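PDB 4Z9F: halohydrin epoxidase A from Corynebacterium sp., which probably catalyses the reversible elimination of hydrogen halide from vicinal halohydrins to give epoxides, on a Rossmann-type scaffold shared with short-chain dehydrogenases/reductases. Local coordinates for residues I108-L113 against A152-L157; E159-T164 against I170-I175. The protein carries 1 engineered substitution. All coordinates share one frame; numbering follows the deposited sequence.

Interaction 1. Residues I108-L113 against A152-L157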
loop_
_atom_site.group_PDB
_atom_site.type_symbol
_atom_site.label_atom_id
_atom_site.label_comp_id
_atom_site.label_asym_id
_atom_site.label_seq_id
_atom_site.Cartn_x
_atom_site.Cartn_y
_atom_site.Cartn_z
ATOM N N ILE C 108 -16.939 -3.910 15.065
ATOM C CA ILE C 108 -18.372 -3.637 15.149
ATOM C C ILE C 108 -18.645 -2.448 16.063
ATOM O O ILE C 108 -19.392 -1.528 15.700
ATOM C CB ILE C 108 -19.134 -4.889 15.600
ATOM C CG1 ILE C 108 -18.900 -6.039 14.623
ATOM C CG2 ILE C 108 -20.633 -4.584 15.686
ATOM C CD1 ILE C 108 -19.530 -5.837 13.259
ATOM N N PHE C 109 -18.048 -2.445 17.258
ATOM C CA PHE C 109 -18.206 -1.322 18.182
ATOM C C PHE C 109 -17.915 0.026 17.534
ATOM O O PHE C 109 -18.756 0.931 17.651
ATOM C CB PHE C 109 -17.331 -1.576 19.423
ATOM C CG PHE C 109 -17.571 -0.629 20.568
ATOM C CD1 PHE C 109 -17.057 0.661 20.553
ATOM C CD2 PHE C 109 -18.267 -1.052 21.692
ATOM C CE1 PHE C 109 -17.259 1.513 21.616
ATOM C CE2 PHE C 109 -18.464 -0.204 22.759
ATOM C CZ PHE C 109 -17.960 1.081 22.720
ATOM N N PRO C 110 -16.785 0.239 16.843
ATOM C CA PRO C 110 -16.585 1.553 16.212
ATOM C C PRO C 110 -17.576 1.851 15.088
ATOM O O PRO C 110 -17.947 3.015 14.913
ATOM C CB PRO C 110 -15.136 1.492 15.700
ATOM C CG PRO C 110 -14.781 0.025 15.679
ATOM C CD PRO C 110 -15.570 -0.599 16.778
ATOM N N ILE C 111 -18.037 0.848 14.335
ATOM C CA ILE C 111 -19.024 1.109 13.283
ATOM C C ILE C 111 -20.338 1.605 13.886
ATOM O O ILE C 111 -20.930 2.581 13.412
ATOM C CB ILE C 111 -19.240 -0.147 12.423
ATOM C CG1 ILE C 111 -18.092 -0.302 11.425
ATOM C CG2 ILE C 111 -20.575 -0.066 11.685
ATOM C CD1 ILE C 111 -18.106 -1.622 10.687
ATOM N N LEU C 112 -20.818 0.933 14.936
ATOM C CA LEU C 112 -22.056 1.360 15.584
ATOM C C LEU C 112 -21.909 2.748 16.192
ATOM O O LEU C 112 -22.852 3.547 16.163
ATOM C CB LEU C 112 -22.478 0.352 16.661
ATOM C CG LEU C 112 -22.916 -1.038 16.196
ATOM C CD1 LEU C 112 -23.381 -1.872 17.376
ATOM C CD2 LEU C 112 -23.999 -0.955 15.131
ATOM N N LEU C 113 -20.739 3.048 16.765
ATOM C CA LEU C 113 -20.485 4.391 17.276
ATOM C C LEU C 113 -20.517 5.417 16.150
ATOM O O LEU C 113 -21.222 6.427 16.238
ATOM C CB LEU C 113 -19.140 4.439 17.996
ATOM C CG LEU C 113 -18.617 5.829 18.375
ATOM C CD1 LEU C 113 -19.571 6.503 19.350
ATOM C CD2 LEU C 113 -17.243 5.722 19.003
ATOM N N ALA C 152 -7.738 -3.967 10.429
ATOM C CA ALA C 152 -7.749 -3.543 9.026
ATOM C C ALA C 152 -9.152 -3.166 8.568
ATOM O O ALA C 152 -9.313 -2.265 7.738
ATOM C CB ALA C 152 -7.177 -4.642 8.126
ATOM N N ALA C 153 -10.174 -3.855 9.072
ATOM C CA ALA C 153 -11.540 -3.471 8.719
ATOM C C ALA C 153 -11.817 -2.026 9.114
ATOM O O ALA C 153 -12.417 -1.270 8.344
ATOM C CB ALA C 153 -12.554 -4.416 9.378
ATOM N N THR C 154 -11.358 -1.615 10.297
ATOM C CA THR C 154 -11.642 -0.269 10.775
ATOM C C THR C 154 -10.777 0.785 10.086
ATOM O O THR C 154 -11.206 1.931 9.908
ATOM C CB THR C 154 -11.482 -0.230 12.295
ATOM O OG1 THR C 154 -12.409 -1.155 12.871
ATOM C CG2 THR C 154 -11.751 1.133 12.837
ATOM N N VAL C 155 -9.577 0.425 9.652
ATOM C CA VAL C 155 -8.843 1.357 8.809
ATOM C C VAL C 155 -9.581 1.558 7.492
ATOM O O VAL C 155 -9.701 2.683 6.998
ATOM C CB VAL C 155 -7.405 0.855 8.588
ATOM C CG1 VAL C 155 -6.657 1.796 7.642
ATOM C CG2 VAL C 155 -6.665 0.757 9.928
ATOM N N ALA C 156 -10.074 0.466 6.901
ATOM C CA ALA C 156 -10.826 0.546 5.652
ATOM C C ALA C 156 -12.139 1.293 5.838
ATOM O O ALA C 156 -12.624 1.948 4.904
ATOM C CB ALA C 156 -11.092 -0.863 5.117
ATOM N N LEU C 157 -12.734 1.203 7.029
ATOM C CA LEU C 157 -13.925 2.002 7.306
ATOM C C LEU C 157 -13.602 3.489 7.235
ATOM O O LEU C 157 -14.338 4.270 6.616
ATOM C CB LEU C 157 -14.497 1.628 8.672
ATOM C CG LEU C 157 -15.589 2.534 9.264
ATOM C CD1 LEU C 157 -16.918 2.251 8.587
ATOM C CD2 LEU C 157 -15.675 2.292 10.761
#

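Interaction 2. Residues E159-T164 against I170-I175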
loop_
_atom_site.group_PDB
_atom_site.type_symbol
_atom_site.label_atom_id
_atom_site.label_comp_id
_atom_site.label_asym_id
_atom_site.label_seq_id
_atom_site.Cartn_x
_atom_site.Cartn_y
_atom_site.Cartn_z
ATOM N N GLU C 159 -11.067 4.892 5.521
ATOM C CA GLU C 159 -10.731 5.292 4.157
ATOM C C GLU C 159 -11.981 5.413 3.292
ATOM O O GLU C 159 -12.060 6.287 2.422
ATOM C CB GLU C 159 -9.759 4.283 3.547
ATOM C CG GLU C 159 -8.462 4.226 4.304
ATOM C CD GLU C 159 -7.452 3.274 3.690
ATOM O OE1 GLU C 159 -6.254 3.456 3.982
ATOM O OE2 GLU C 159 -7.857 2.354 2.933
ATOM N N SER C 160 -12.968 4.546 3.523
ATOM C CA SER C 160 -14.157 4.539 2.677
ATOM C C SER C 160 -15.189 5.565 3.141
ATOM O O SER C 160 -15.749 6.302 2.319
ATOM C CB SER C 160 -14.787 3.151 2.652
ATOM O OG SER C 160 -16.053 3.224 2.007
ATOM N N ALA C 161 -15.469 5.604 4.448
ATOM C CA ALA C 161 -16.484 6.523 4.964
ATOM C C ALA C 161 -16.085 7.981 4.760
ATOM O O ALA C 161 -16.954 8.848 4.615
ATOM C CB ALA C 161 -16.731 6.244 6.446
ATOM N N ALA C 162 -14.782 8.272 4.748
ATOM C CA ALA C 162 -14.296 9.626 4.518
ATOM C C ALA C 162 -14.622 10.145 3.121
ATOM O O ALA C 162 -14.629 11.366 2.909
ATOM C CB ALA C 162 -12.780 9.672 4.729
ATOM N N LYS C 163 -14.864 9.249 2.165
ATOM C CA LYS C 163 -15.185 9.682 0.815
ATOM C C LYS C 163 -16.503 10.435 0.771
ATOM O O LYS C 163 -16.676 11.316 -0.074
ATOM C CB LYS C 163 -15.261 8.483 -0.124
ATOM C CG LYS C 163 -14.012 7.620 -0.135
ATOM C CD LYS C 163 -12.759 8.418 -0.465
ATOM C CE LYS C 163 -11.609 7.448 -0.809
ATOM N NZ LYS C 163 -10.247 8.014 -0.650
ATOM N N THR C 164 -17.443 10.086 1.652
ATOM C CA THR C 164 -18.733 10.770 1.731
ATOM C C THR C 164 -18.819 11.753 2.900
ATOM O O THR C 164 -19.343 12.864 2.735
ATOM C CB THR C 164 -19.870 9.738 1.820
ATOM O OG1 THR C 164 -19.602 8.782 2.854
ATOM C CG2 THR C 164 -20.009 8.989 0.503
ATOM N N ILE C 170 -17.194 16.262 8.329
ATOM C CA ILE C 170 -16.954 15.237 9.342
ATOM C C ILE C 170 -15.690 14.516 8.888
ATOM O O ILE C 170 -15.736 13.737 7.936
ATOM C CB ILE C 170 -18.138 14.270 9.466
ATOM C CG1 ILE C 170 -19.427 15.017 9.846
ATOM C CG2 ILE C 170 -17.833 13.187 10.470
ATOM C CD1 ILE C 170 -20.702 14.184 9.647
ATOM N N LEU C 171 -14.553 14.791 9.541
ATOM C CA LEU C 171 -13.237 14.399 9.031
ATOM C C LEU C 171 -12.721 13.177 9.786
ATOM O O LEU C 171 -12.516 13.239 11.005
ATOM C CB LEU C 171 -12.250 15.563 9.154
ATOM C CG LEU C 171 -12.761 16.894 8.604
ATOM C CD1 LEU C 171 -11.719 17.957 8.784
ATOM C CD2 LEU C 171 -13.123 16.755 7.136
ATOM N N LEU C 172 -12.517 12.070 9.062
ATOM C CA LEU C 172 -12.147 10.792 9.652
ATOM C C LEU C 172 -10.656 10.530 9.455
ATOM O O LEU C 172 -10.084 10.902 8.421
ATOM C CB LEU C 172 -12.965 9.645 9.041
ATOM C CG LEU C 172 -14.306 9.306 9.710
ATOM C CD1 LEU C 172 -15.290 10.483 9.763
ATOM C CD2 LEU C 172 -14.952 8.087 9.055
ATOM N N TYR C 173 -10.031 9.900 10.456
ATOM C CA TYR C 173 -8.616 9.537 10.391
ATOM C C TYR C 173 -8.409 8.239 11.155
ATOM O O TYR C 173 -9.172 7.902 12.061
ATOM C CB TYR C 173 -7.681 10.593 11.000
ATOM C CG TYR C 173 -7.933 12.030 10.605
ATOM C CD1 TYR C 173 -7.206 12.625 9.575
ATOM C CD2 TYR C 173 -8.887 12.797 11.268
ATOM C CE1 TYR C 173 -7.428 13.933 9.208
ATOM C CE2 TYR C 173 -9.111 14.109 10.917
ATOM C CZ TYR C 173 -8.385 14.672 9.882
ATOM O OH TYR C 173 -8.598 15.984 9.527
ATOM N N ALA C 174 -7.349 7.519 10.795
ATOM C CA ALA C 174 -6.924 6.349 11.548
ATOM C C ALA C 174 -5.481 6.536 11.988
ATOM O O ALA C 174 -4.645 7.019 11.223
ATOM C CB ALA C 174 -7.071 5.060 10.730
ATOM N N ILE C 175 -5.202 6.192 13.237
ATOM C CA ILE C 175 -3.843 6.171 13.753
ATOM C C ILE C 175 -3.488 4.725 14.049
ATOM O O ILE C 175 -4.289 3.989 14.646
ATOM C CB ILE C 175 -3.690 7.058 14.999
ATOM C CG1 ILE C 175 -4.122 8.486 14.675
ATOM C CG2 ILE C 175 -2.244 7.026 15.493
ATOM C CD1 ILE C 175 -4.106 9.435 15.862
#

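Interaction 1. Residues I108-L113 against A152-L157
Ile111 and Leu157 make the closest side-chain contact between segments 108-113 and 152-157: Ile111 CG1 lies 3.6 Å from Leu157 CD2, with Leu157 CD1 slightly farther, so the fork of the leucine straddles a single methylene. Leu157 carries its CG anti to the backbone N (chi1 169°), which extends the isobutyl group from its own helix toward the neighbour. The two side chains meet at an oblique angle. Pro110, the residue before Ile111, crosses Thr154, one turn before Leu157, at nearly a right angle, with Pro110 CG 3.9 Å from Thr154 OG1. This is van der Waals contact, for the hydroxyl has its polar partner elsewhere: it hydrogen-bonds to the carbonyl O of Leu106. Pro110 lacks the N-H that would normally bond to the carbonyl four residues earlier, which is that of Leu106, and helix 96-123 kinks here. The threonine thus supplies, from another helix, a donor to the oxygen the proline cannot serve, while its own hydroxyl is satisfied in a buried setting. Above the sheet, the paired helices meet a second subunit, whose Phe103 packs on Ile111 and whose Pro145 packs on Leu157. Beneath the two helices, Phe131 of strand 127-132 packs against both Pro110 and Thr154, and Pro110 also rests on Ser78 of strand 73-79.

Interaction 2. Residues E159-T164 against I170-I175
Leu172 sets out from strand 170-177 toward helix 147-165, where Ala161 and Ala162 receive it in different ways. The CB of Ala161 is directed at the strand, and the CG-CD2 branch of the leucine points at this methyl, which it meets from an angle, with Ala161 CB 3.7 Å from Leu172 CD2. The CA-CB bond of Ala162 lies crosswise to the approach, which brings its methyl opposite the base of the same side chain: Ala162 CB and Leu172 CB are 4.3 Å apart. The leucine is therefore touched at its base by one alanine and at a methyl by the other. Its first torsion, chi1 -89°, is turned some 30° from the staggered value and helps place CD2 over the helix surface; the same methyl lies 4.3 Å from the backbone N of Ala162.

Two methyl-sized side chains in succession allow helix and strand to come close, the CA atoms of Ala162 and Leu172 being 5.7 Å apart. Leu172 has further apolar company in Val158 and Leu165 of the same helix and in Val129 and Phe131 of strand 127-132. Its strand neighbours Leu171 and Tyr173 point away from this helix, and Tyr173 packs on Leu223 of helix 213-224 across the sheet. On the helix, Ser160 faces away from the strand and hydrogen-bonds through OG to the carbonyl of Leu141 of a second subunit, while Lys163 NZ forms a salt bridge with the terminal carboxylate of Pro244 of a third.

Between the two segments no hydrogen bond is made. The returning strand of this right-handed beta-alpha-beta crossover is thus joined to these residues of its helix by apolar packing, while the polar side chains of Ser160 and Lys163 serve contacts between subunits.

Interactions 1 and 2 show how one long helix can serve several partners in turn. Their centres lie about 11 Å apart, and both use helix 147-165: residues 152-157 pack beside helix 96-123, and residues 159-164, following almost at once in sequence, lie against strand 170-177. Along the chain interaction 1 is complete before the first residue of interaction 2. Together they fix the helix both to its neighbour on the same face of the parallel sheet and to the sheet itself, within a Rossmann-type fold. Both also reach a second subunit, consistent with the paired-helix interface of the short-chain dehydrogenase/reductase family, so the same helix takes part in packing both within the chain and between subunits of the tetramer.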